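Local coordinates for protein succinate-semialdehyde dehydrogenase (NAD(P)(+)) (Marinobacter aquaeolei, PDB 3RH9) that probably oxidises succinate semialdehyde to succinate with a nicotinamide cofactor, at residues I161-K166 and A254-G259; T289-N294 and T446-E451; T151-P156 and F472-A477. One frame throughout, in Å; residues are numbered along the deposited sequence.

Contact 1: residues I161-K166 and A254-G259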
ATOM      1  N   ILE A 161      -6.552  23.855  -0.606  1.00 18.99           N
ATOM      2  CA  ILE A 161      -7.596  23.274  -1.449  1.00 18.46           C
ATOM      3  C   ILE A 161      -7.105  22.191  -2.414  1.00 17.12           C
ATOM      4  O   ILE A 161      -7.843  21.296  -2.754  1.00 17.17           O
ATOM      5  CB  ILE A 161      -8.403  24.333  -2.227  1.00 17.38           C
ATOM      6  CG1 ILE A 161      -9.828  23.834  -2.456  1.00 18.45           C
ATOM      7  CG2 ILE A 161      -7.759  24.650  -3.552  1.00 17.48           C
ATOM      8  CD1 ILE A 161     -10.633  23.600  -1.184  1.00 16.73           C
ATOM      9  N   GLY A 162      -5.863  22.273  -2.860  1.00 18.01           N
ATOM     10  CA  GLY A 162      -5.349  21.289  -3.800  1.00 19.20           C
ATOM     11  C   GLY A 162      -5.226  19.883  -3.226  1.00 19.45           C
ATOM     12  O   GLY A 162      -5.681  18.912  -3.836  1.00 16.97           O
HETATM   13  N   MSE A 163      -4.604  19.774  -2.053  1.00 18.68           N
HETATM   14  CA  MSE A 163      -4.442  18.483  -1.402  1.00 19.59           C
HETATM   15  C   MSE A 163      -5.771  17.756  -1.279  1.00 18.63           C
HETATM   16  O   MSE A 163      -5.957  16.687  -1.860  1.00 18.18           O
HETATM   17  CB  MSE A 163      -3.813  18.631  -0.013  1.00 21.13           C
HETATM   18  CG  MSE A 163      -2.360  19.044  -0.034  1.00 24.42           C
HETATM   19 SE   MSE A 163      -1.381  18.110  -1.451  1.00 64.24          SE
HETATM   20  CE  MSE A 163       0.396  18.864  -1.061  1.00 27.96           C
ATOM     21  N   ILE A 164      -6.694  18.335  -0.519  1.00 17.35           N
ATOM     22  CA  ILE A 164      -7.953  17.668  -0.257  1.00 16.35           C
ATOM     23  C   ILE A 164      -8.636  17.223  -1.553  1.00 15.70           C
ATOM     24  O   ILE A 164      -9.301  16.193  -1.579  1.00 14.50           O
ATOM     25  CB  ILE A 164      -8.897  18.554   0.552  1.00 16.92           C
ATOM     26  CG1 ILE A 164     -10.046  17.709   1.112  1.00 16.83           C
ATOM     27  CG2 ILE A 164      -9.411  19.684  -0.317  1.00 16.68           C
ATOM     28  CD1 ILE A 164      -9.600  16.405   1.762  1.00 15.89           C
ATOM     29  N   ALA A 165      -8.450  17.990  -2.624  1.00 16.07           N
ATOM     30  CA  ALA A 165      -9.106  17.707  -3.901  1.00 16.03           C
ATOM     31  C   ALA A 165      -8.642  16.380  -4.489  1.00 16.91           C
ATOM     32  O   ALA A 165      -9.438  15.642  -5.074  1.00 15.60           O
ATOM     33  CB  ALA A 165      -8.870  18.832  -4.887  1.00 15.10           C
ATOM     34  N   LYS A 166      -7.350  16.090  -4.331  1.00 17.14           N
ATOM     35  CA  LYS A 166      -6.776  14.833  -4.798  1.00 17.18           C
ATOM     36  C   LYS A 166      -7.401  13.664  -4.050  1.00 16.79           C
ATOM     37  O   LYS A 166      -7.685  12.620  -4.629  1.00 18.46           O
ATOM     38  CB  LYS A 166      -5.255  14.794  -4.591  1.00 18.49           C
ATOM     39  CG  LYS A 166      -4.452  15.885  -5.311  1.00 19.56           C
ATOM     40  CD  LYS A 166      -2.999  15.881  -4.831  1.00 19.75           C
ATOM     41  CE  LYS A 166      -2.101  16.755  -5.699  1.00 23.61           C
ATOM     42  NZ  LYS A 166      -0.636  16.641  -5.338  1.00 26.03           N
ATOM     43  N   ALA A 254      -2.495   5.659   2.638  1.00 11.68           N
ATOM     44  CA  ALA A 254      -1.855   6.367   1.533  1.00 12.04           C
ATOM     45  C   ALA A 254      -1.078   7.511   2.146  1.00 11.77           C
ATOM     46  O   ALA A 254      -1.625   8.286   2.930  1.00 11.27           O
ATOM     47  CB  ALA A 254      -2.871   6.893   0.528  1.00 10.76           C
ATOM     48  N   LEU A 255       0.201   7.609   1.792  1.00 12.39           N
ATOM     49  CA  LEU A 255       1.101   8.562   2.437  1.00 11.94           C
ATOM     50  C   LEU A 255       1.863   9.380   1.416  1.00 12.72           C
ATOM     51  O   LEU A 255       2.620   8.847   0.590  1.00 12.00           O
ATOM     52  CB  LEU A 255       2.090   7.846   3.354  1.00 11.13           C
ATOM     53  CG  LEU A 255       1.549   7.061   4.545  1.00 10.54           C
ATOM     54  CD1 LEU A 255       2.695   6.488   5.362  1.00 10.11           C
ATOM     55  CD2 LEU A 255       0.673   7.946   5.388  1.00 11.21           C
ATOM     56  N   GLU A 256       1.650  10.686   1.472  1.00 12.92           N
ATOM     57  CA  GLU A 256       2.436  11.593   0.672  1.00 13.09           C
ATOM     58  C   GLU A 256       3.187  12.487   1.643  1.00 13.01           C
ATOM     59  O   GLU A 256       2.615  13.408   2.223  1.00 12.96           O
ATOM     60  CB  GLU A 256       1.539  12.401  -0.249  1.00 14.51           C
ATOM     61  CG  GLU A 256       2.276  12.901  -1.471  1.00 18.93           C
ATOM     62  CD  GLU A 256       1.439  13.845  -2.309  1.00 25.47           C
ATOM     63  OE1 GLU A 256       1.768  15.066  -2.345  1.00 24.61           O
ATOM     64  OE2 GLU A 256       0.449  13.360  -2.920  1.00 28.91           O
ATOM     65  N   LEU A 257       4.463  12.200   1.841  1.00 11.31           N
ATOM     66  CA  LEU A 257       5.209  12.861   2.889  1.00 12.62           C
ATOM     67  C   LEU A 257       6.284  13.806   2.332  1.00 14.50           C
ATOM     68  O   LEU A 257       6.121  14.378   1.252  1.00 14.80           O
ATOM     69  CB  LEU A 257       5.814  11.807   3.813  1.00 13.24           C
ATOM     70  CG  LEU A 257       4.881  10.680   4.277  1.00 11.95           C
ATOM     71  CD1 LEU A 257       5.676   9.523   4.903  1.00 11.63           C
ATOM     72  CD2 LEU A 257       3.813  11.180   5.247  1.00 11.86           C
ATOM     73  N   GLY A 258       7.385  13.969   3.062  1.00 14.52           N
ATOM     74  CA  GLY A 258       8.436  14.885   2.650  1.00 14.66           C
ATOM     75  C   GLY A 258       9.159  14.496   1.369  1.00 15.36           C
ATOM     76  O   GLY A 258       9.051  13.359   0.892  1.00 14.84           O
ATOM     77  N   GLY A 259       9.895  15.446   0.800  1.00 15.30           N
ATOM     78  CA  GLY A 259      10.727  15.165  -0.358  1.00 15.02           C
ATOM     79  C   GLY A 259      11.967  16.029  -0.327  1.00 14.96           C
ATOM     80  O   GLY A 259      12.058  16.933   0.497  1.00 18.07           O
TER

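Contact 2: residues T289-N294 and T446-E451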
ATOM      1  N   THR A 289       6.688  23.750  -0.751  1.00 19.12           N
ATOM      2  CA  THR A 289       6.053  22.635  -1.431  1.00 20.20           C
ATOM      3  C   THR A 289       7.040  21.476  -1.549  1.00 19.56           C
ATOM      4  O   THR A 289       8.251  21.687  -1.569  1.00 20.42           O
ATOM      5  CB  THR A 289       5.619  23.075  -2.841  1.00 20.84           C
ATOM      6  OG1 THR A 289       4.422  23.858  -2.750  1.00 23.08           O
ATOM      7  CG2 THR A 289       5.381  21.876  -3.743  1.00 19.68           C
ATOM      8  N   CYS A 290       6.535  20.252  -1.633  1.00 18.81           N
ATOM      9  CA  CYS A 290       7.429  19.102  -1.732  1.00 18.74           C
ATOM     10  C   CYS A 290       7.754  18.801  -3.174  1.00 19.57           C
ATOM     11  O   CYS A 290       8.524  17.885  -3.485  1.00 20.46           O
ATOM     12  CB  CYS A 290       6.851  17.888  -1.031  1.00 17.79           C
ATOM     13  SG  CYS A 290       6.857  18.116   0.750  1.00 24.11           S
ATOM     14  N   VAL A 291       7.192  19.614  -4.052  1.00 19.56           N
ATOM     15  CA  VAL A 291       7.485  19.525  -5.467  1.00 19.57           C
ATOM     16  C   VAL A 291       8.496  20.599  -5.872  1.00 17.43           C
ATOM     17  O   VAL A 291       9.059  20.558  -6.957  1.00 16.92           O
ATOM     18  CB  VAL A 291       6.187  19.606  -6.285  1.00 17.06           C
ATOM     19  CG1 VAL A 291       6.467  19.929  -7.727  1.00 15.62           C
ATOM     20  CG2 VAL A 291       5.470  18.296  -6.175  1.00 17.44           C
ATOM     21  N   CYS A 292       8.745  21.545  -4.979  1.00 17.68           N
ATOM     22  CA  CYS A 292       9.715  22.601  -5.257  1.00 17.64           C
ATOM     23  C   CYS A 292      11.138  22.085  -5.316  1.00 16.82           C
ATOM     24  O   CYS A 292      11.553  21.276  -4.480  1.00 17.76           O
ATOM     25  CB  CYS A 292       9.609  23.708  -4.218  1.00 17.56           C
ATOM     26  SG  CYS A 292       8.122  24.664  -4.490  1.00 24.48           S
ATOM     27  N   ALA A 293      11.893  22.536  -6.311  1.00 16.50           N
ATOM     28  CA  ALA A 293      13.288  22.134  -6.392  1.00 15.90           C
ATOM     29  C   ALA A 293      13.904  22.459  -5.037  1.00 14.66           C
ATOM     30  O   ALA A 293      13.611  23.506  -4.460  1.00 14.37           O
ATOM     31  CB  ALA A 293      13.996  22.879  -7.504  1.00 13.97           C
ATOM     32  N   ASN A 294      14.716  21.552  -4.511  1.00 13.10           N
ATOM     33  CA  ASN A 294      15.391  21.816  -3.253  1.00 14.11           C
ATOM     34  C   ASN A 294      16.901  21.846  -3.455  1.00 14.49           C
ATOM     35  O   ASN A 294      17.613  22.617  -2.809  1.00 15.00           O
ATOM     36  CB  ASN A 294      14.992  20.797  -2.184  1.00 13.86           C
ATOM     37  CG  ASN A 294      15.469  21.189  -0.807  1.00 14.26           C
ATOM     38  OD1 ASN A 294      16.317  20.527  -0.216  1.00 15.44           O
ATOM     39  ND2 ASN A 294      14.951  22.277  -0.299  1.00 14.28           N
ATOM     40  N   THR A 446       7.218  21.330 -14.126  1.00 16.70           N
ATOM     41  CA  THR A 446       5.828  21.284 -13.702  1.00 17.04           C
ATOM     42  C   THR A 446       5.603  20.167 -12.686  1.00 17.36           C
ATOM     43  O   THR A 446       6.320  19.162 -12.677  1.00 15.68           O
ATOM     44  CB  THR A 446       4.860  21.113 -14.886  1.00 17.56           C
ATOM     45  OG1 THR A 446       3.505  21.108 -14.400  1.00 18.08           O
ATOM     46  CG2 THR A 446       5.148  19.806 -15.633  1.00 16.07           C
ATOM     47  N   GLY A 447       4.605  20.354 -11.829  1.00 16.82           N
ATOM     48  CA  GLY A 447       4.313  19.390 -10.791  1.00 16.20           C
ATOM     49  C   GLY A 447       3.301  18.373 -11.242  1.00 16.82           C
ATOM     50  O   GLY A 447       3.066  18.214 -12.427  1.00 17.99           O
ATOM     51  N   PRO A 448       2.676  17.685 -10.287  1.00 17.80           N
ATOM     52  CA  PRO A 448       1.725  16.599 -10.564  1.00 17.13           C
ATOM     53  C   PRO A 448       0.451  17.077 -11.277  1.00 17.76           C
ATOM     54  O   PRO A 448       0.083  18.251 -11.191  1.00 18.98           O
ATOM     55  CB  PRO A 448       1.370  16.076  -9.166  1.00 16.54           C
ATOM     56  CG  PRO A 448       2.399  16.635  -8.249  1.00 16.72           C
ATOM     57  CD  PRO A 448       2.851  17.923  -8.846  1.00 16.63           C
ATOM     58  N   THR A 449      -0.227  16.159 -11.957  1.00 17.82           N
ATOM     59  CA  THR A 449      -1.457  16.491 -12.672  1.00 17.24           C
ATOM     60  C   THR A 449      -2.536  15.423 -12.446  1.00 16.46           C
ATOM     61  O   THR A 449      -2.214  14.255 -12.229  1.00 16.38           O
ATOM     62  CB  THR A 449      -1.177  16.656 -14.168  1.00 16.57           C
ATOM     63  OG1 THR A 449      -2.174  17.502 -14.743  1.00 18.39           O
ATOM     64  CG2 THR A 449      -1.178  15.306 -14.862  1.00 16.40           C
ATOM     65  N   PRO A 450      -3.826  15.816 -12.487  1.00 16.95           N
ATOM     66  CA  PRO A 450      -4.891  14.857 -12.169  1.00 15.91           C
ATOM     67  C   PRO A 450      -4.865  13.632 -13.069  1.00 15.26           C
ATOM     68  O   PRO A 450      -5.260  12.558 -12.642  1.00 15.02           O
ATOM     69  CB  PRO A 450      -6.172  15.665 -12.407  1.00 16.05           C
ATOM     70  CG  PRO A 450      -5.757  17.077 -12.272  1.00 15.21           C
ATOM     71  CD  PRO A 450      -4.382  17.130 -12.851  1.00 16.77           C
ATOM     72  N   GLU A 451      -4.374  13.805 -14.292  1.00 16.34           N
ATOM     73  CA  GLU A 451      -4.335  12.759 -15.301  1.00 14.56           C
ATOM     74  C   GLU A 451      -3.241  11.699 -15.102  1.00 15.62           C
ATOM     75  O   GLU A 451      -3.181  10.729 -15.858  1.00 15.31           O
ATOM     76  CB  GLU A 451      -4.147  13.396 -16.671  1.00 16.22           C
ATOM     77  CG  GLU A 451      -5.211  14.408 -17.082  1.00 18.20           C
ATOM     78  CD  GLU A 451      -4.854  15.852 -16.726  1.00 18.66           C
ATOM     79  OE1 GLU A 451      -4.027  16.063 -15.818  1.00 18.04           O
ATOM     80  OE2 GLU A 451      -5.411  16.782 -17.354  1.00 19.77           O
TER

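Contact 3: residues T151-P156 and F472-A477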
ATOM      1  N   THR A 151     -13.127   6.690   5.348  1.00 12.93           N
ATOM      2  CA  THR A 151     -11.728   7.087   5.379  1.00 13.96           C
ATOM      3  C   THR A 151     -11.500   8.398   6.108  1.00 12.73           C
ATOM      4  O   THR A 151     -12.372   9.239   6.170  1.00 14.09           O
ATOM      5  CB  THR A 151     -11.143   7.190   3.961  1.00 14.32           C
ATOM      6  OG1 THR A 151     -11.895   8.140   3.193  1.00 14.29           O
ATOM      7  CG2 THR A 151     -11.227   5.847   3.285  1.00 16.75           C
ATOM      8  N   GLY A 152     -10.309   8.560   6.658  1.00 12.09           N
ATOM      9  CA  GLY A 152      -9.903   9.824   7.220  1.00 11.80           C
ATOM     10  C   GLY A 152      -8.965  10.513   6.262  1.00 12.24           C
ATOM     11  O   GLY A 152      -7.911   9.984   5.930  1.00 12.55           O
ATOM     12  N   LEU A 153      -9.361  11.692   5.804  1.00 12.91           N
ATOM     13  CA  LEU A 153      -8.541  12.484   4.901  1.00 12.39           C
ATOM     14  C   LEU A 153      -7.814  13.609   5.662  1.00 14.03           C
ATOM     15  O   LEU A 153      -8.465  14.559   6.162  1.00 15.47           O
ATOM     16  CB  LEU A 153      -9.416  13.067   3.789  1.00 13.33           C
ATOM     17  CG  LEU A 153     -10.261  12.066   2.999  1.00 12.21           C
ATOM     18  CD1 LEU A 153     -10.688  12.654   1.682  1.00 13.48           C
ATOM     19  CD2 LEU A 153      -9.484  10.812   2.757  1.00 12.81           C
ATOM     20  N   ILE A 154      -6.485  13.506   5.757  1.00 12.05           N
ATOM     21  CA  ILE A 154      -5.692  14.468   6.522  1.00 12.49           C
ATOM     22  C   ILE A 154      -4.726  15.243   5.635  1.00 12.88           C
ATOM     23  O   ILE A 154      -3.873  14.647   4.955  1.00 12.86           O
ATOM     24  CB  ILE A 154      -4.915  13.767   7.645  1.00 12.57           C
ATOM     25  CG1 ILE A 154      -5.784  12.689   8.278  1.00 13.42           C
ATOM     26  CG2 ILE A 154      -4.444  14.752   8.692  1.00 10.89           C
ATOM     27  CD1 ILE A 154      -5.117  12.013   9.454  1.00 13.91           C
ATOM     28  N   VAL A 155      -4.859  16.570   5.642  1.00 12.80           N
ATOM     29  CA  VAL A 155      -4.105  17.413   4.710  1.00 13.62           C
ATOM     30  C   VAL A 155      -3.315  18.507   5.429  1.00 13.91           C
ATOM     31  O   VAL A 155      -3.664  18.880   6.545  1.00 14.55           O
ATOM     32  CB  VAL A 155      -5.022  18.025   3.625  1.00 14.47           C
ATOM     33  CG1 VAL A 155      -5.736  16.916   2.842  1.00 13.68           C
ATOM     34  CG2 VAL A 155      -6.017  18.991   4.248  1.00 14.36           C
ATOM     35  N   PRO A 156      -2.228  19.007   4.797  1.00 14.83           N
ATOM     36  CA  PRO A 156      -1.367  20.018   5.402  1.00 14.02           C
ATOM     37  C   PRO A 156      -1.824  21.395   4.979  1.00 15.02           C
ATOM     38  O   PRO A 156      -2.835  21.531   4.299  1.00 15.52           O
ATOM     39  CB  PRO A 156      -0.001  19.741   4.757  1.00 14.00           C
ATOM     40  CG  PRO A 156      -0.222  18.744   3.694  1.00 13.25           C
ATOM     41  CD  PRO A 156      -1.695  18.608   3.487  1.00 14.96           C
ATOM     42  N   PHE A 472      -7.894   3.988  -7.738  1.00 15.14           N
ATOM     43  CA  PHE A 472      -7.949   2.712  -7.017  1.00 16.10           C
ATOM     44  C   PHE A 472      -7.457   2.765  -5.569  1.00 16.09           C
ATOM     45  O   PHE A 472      -7.341   1.731  -4.920  1.00 16.72           O
ATOM     46  CB  PHE A 472      -7.195   1.610  -7.777  1.00 13.67           C
ATOM     47  CG  PHE A 472      -7.964   1.050  -8.929  1.00 13.16           C
ATOM     48  CD1 PHE A 472      -7.961   1.687 -10.152  1.00 14.00           C
ATOM     49  CD2 PHE A 472      -8.706  -0.109  -8.787  1.00 13.47           C
ATOM     50  CE1 PHE A 472      -8.680   1.182 -11.205  1.00 13.46           C
ATOM     51  CE2 PHE A 472      -9.426  -0.622  -9.843  1.00 11.99           C
ATOM     52  CZ  PHE A 472      -9.416   0.029 -11.048  1.00 12.01           C
ATOM     53  N   GLU A 473      -7.171   3.953  -5.065  1.00 15.36           N
ATOM     54  CA  GLU A 473      -6.662   4.073  -3.711  1.00 16.94           C
ATOM     55  C   GLU A 473      -7.703   3.688  -2.668  1.00 17.12           C
ATOM     56  O   GLU A 473      -7.415   2.920  -1.747  1.00 16.43           O
ATOM     57  CB  GLU A 473      -6.182   5.501  -3.453  1.00 19.66           C
ATOM     58  CG  GLU A 473      -4.860   5.846  -4.129  1.00 19.83           C
ATOM     59  CD  GLU A 473      -3.669   5.612  -3.215  1.00 21.36           C
ATOM     60  OE1 GLU A 473      -3.506   4.467  -2.702  1.00 19.78           O
ATOM     61  OE2 GLU A 473      -2.903   6.590  -3.006  1.00 21.59           O
ATOM     62  N   PHE A 474      -8.910   4.221  -2.811  1.00 15.67           N
ATOM     63  CA  PHE A 474      -9.937   4.011  -1.800  1.00 15.50           C
ATOM     64  C   PHE A 474     -10.854   2.816  -2.014  1.00 14.96           C
ATOM     65  O   PHE A 474     -11.973   2.805  -1.513  1.00 14.87           O
ATOM     66  CB  PHE A 474     -10.762   5.278  -1.629  1.00 16.16           C
ATOM     67  CG  PHE A 474      -9.951   6.434  -1.171  1.00 17.31           C
ATOM     68  CD1 PHE A 474      -9.440   7.340  -2.084  1.00 16.41           C
ATOM     69  CD2 PHE A 474      -9.643   6.586   0.173  1.00 16.51           C
ATOM     70  CE1 PHE A 474      -8.680   8.400  -1.665  1.00 15.31           C
ATOM     71  CE2 PHE A 474      -8.873   7.639   0.596  1.00 16.21           C
ATOM     72  CZ  PHE A 474      -8.393   8.549  -0.324  1.00 15.45           C
ATOM     73  N   VAL A 475     -10.390   1.807  -2.739  1.00 14.40           N
ATOM     74  CA  VAL A 475     -11.188   0.603  -2.905  1.00 13.27           C
ATOM     75  C   VAL A 475     -10.448  -0.655  -2.449  1.00 13.90           C
ATOM     76  O   VAL A 475      -9.214  -0.702  -2.458  1.00 12.49           O
ATOM     77  CB  VAL A 475     -11.649   0.447  -4.348  1.00 13.06           C
ATOM     78  CG1 VAL A 475     -12.704   1.478  -4.654  1.00 13.29           C
ATOM     79  CG2 VAL A 475     -10.465   0.595  -5.302  1.00 13.31           C
ATOM     80  N   GLU A 476     -11.218  -1.657  -2.017  1.00 13.93           N
ATOM     81  CA  GLU A 476     -10.686  -2.991  -1.716  1.00 13.24           C
ATOM     82  C   GLU A 476     -11.086  -3.928  -2.842  1.00 11.95           C
ATOM     83  O   GLU A 476     -12.262  -4.046  -3.157  1.00 12.73           O
ATOM     84  CB  GLU A 476     -11.270  -3.528  -0.407  1.00 13.98           C
ATOM     85  CG  GLU A 476     -10.781  -2.867   0.873  1.00 13.52           C
ATOM     86  CD  GLU A 476      -9.359  -3.267   1.210  1.00 13.76           C
ATOM     87  OE1 GLU A 476      -8.669  -3.778   0.296  1.00 12.63           O
ATOM     88  OE2 GLU A 476      -8.928  -3.057   2.377  1.00 13.31           O
ATOM     89  N   ALA A 477     -10.123  -4.579  -3.472  1.00 11.42           N
ATOM     90  CA  ALA A 477     -10.471  -5.492  -4.541  1.00 10.91           C
ATOM     91  C   ALA A 477     -11.025  -6.752  -3.904  1.00 11.11           C
ATOM     92  O   ALA A 477     -10.576  -7.162  -2.847  1.00 11.76           O
ATOM     93  CB  ALA A 477      -9.273  -5.798  -5.404  1.00 10.70           C
TER

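Contact 1: residues I161-K166 and A254-G259
E256 reaches towards the helix with CG anti to its own backbone N (chi1 -156°) and the rest of the chain extended, while K166 sets CG beside its N and anti to its carbonyl carbon (chi1 -60°) before running out straight to the ammonium. The two side chains cross at about a right angle, meeting only at their polar ends. K166 NZ lies 4.1 Å from E256 OE1 and 4.2 Å from E256 OE2, nearly the same distance from the two oxygens. This is longer than a salt bridge and no hydrogen bond joins the pair, so the lysine stands close to the carboxylate without gripping it or fixing its rotation. The selenomethionine M163 completes the contact from one helical turn earlier. Its chain turns to bring the terminal methyl to the carboxylate, with M163 CE within 4.2 Å of E256 OE1. One carboxylate oxygen thus has an apolar methyl and an ammonium around it. The other, OE2, has a carboxylate oxygen of E465 close by.

All three residues are buried, and E256 is the predicted active-site glutamate, so the contact forms part of the surroundings of that site. The backbones stay well apart, with 10.0 Å from M163 CA to E256 CA, and long side chains bridge the interval. E109 of helix 103-123 receives the backbone N-H groups of I161 and G162 at the start of helix 162-174, and Y112 and F116 of that same helix also touch K166. On the other side E256 ends strand 252-256, hydrogen-bonded through its backbone to F232 and G234 by strand 229-233.

Contact 2: residues T289-N294 and T446-E451
No aromatic or other flat side chain meets across this contact; the puckered ring of P448 offers its CD-CG side to V291. V291 CG2 lies 3.8 Å from P448 CD and 4.1 Å from P448 CG, a purely apolar touch in which the two side chains reach towards each other. The second branch of the valine serves a different neighbour. With CG1 anti to the backbone N (chi1 163°), it is carried to the main chain just before the proline, where V291 CG1 is 3.8 Å from G447 CA. V291 thus spreads its two methyls over consecutive residues of the opposing loop. The backbones are close at this point, 6.2 Å between V291 CA and G447 CA.

Hydrogen bonds are made on each side of the contact. Within 446-451, T449 OG1 donates to E451 OE1 at 2.6 Å, arriving nearly along the C-O bond of the carboxylate. Beyond the two loops, the carbonyl O of V291 is bonded to the hydroxyl of Y419, and that of P448 to the hydroxyl of Y112. T446 OG1 is hydrogen-bonded to K137 of the second subunit, which brings the dimer interface to this loop.

The side chain of P448 comes within about 6 Å of that of E256, the predicted active-site residue. The loop after helix 271-283, where aldehyde dehydrogenases carry their nucleophilic cysteine (here probably C290), thus meets the loop after strand 439-442, an arrangement consistent with the substrate pocket beside the active site.

Contact 3: residues T151-P156 and F472-A477
Strand 151-154, in the parallel part of the six-stranded sheet, meets the turn that leads into strand 475-482 of a separate antiparallel sheet, and the ring of F474 makes the join. The methyl of T151 comes to the ring edge, near its plane, with T151 CG2 3.6 Å from F474 CD2, and the two side chains cross at about a right angle. At chi1 58° T151 OG1 lies between the backbone N and the carbonyl carbon, which puts CG2 anti to the carbonyl carbon, where it meets the ring. Further along the strand L153 approaches obliquely, its CD2 3.9 Å from F474 CE2 and 4.0 Å from F474 CZ. Two alternate residues of the strand thus meet the same ring. A170 of helix 162-174 and M229 and S231 of strand 229-233 also touch this phenylalanine.

Putting an alanine at F474 would probably open a gap beside T151 and L153, leaving their methyls without the ring that joins them to the turn.

E476, just beyond, forms a salt bridge with R464 of the second subunit. The arrangement ties the Rossmann-like, probably nucleotide-binding, sheet of an aldehyde dehydrogenase to the antiparallel strands typical of its oligomerisation region.

How the contacts relate
From the N terminus, strand 151-154 opens contact 3, and helix 162-174, which follows it, opens contact 1. The chain returns at 254-259 to close contact 1, tying that helix to the end of strand 252-256 of the six-stranded sheet. Contact 2 opens at 289-294 and closes at 446-451, joining a loop that runs into the seven-stranded sheet to one that leaves it. Contact 3 closes last, at 472-477, linking the six-stranded sheet to the antiparallel one. It encloses the other two, which lie in series, and no loops cross. Contact 1 touches both others: C290 SG packs on 257-259, and M163 on P156. Contacts 2 and 3, with centres about 20 Å apart, each reach the second subunit.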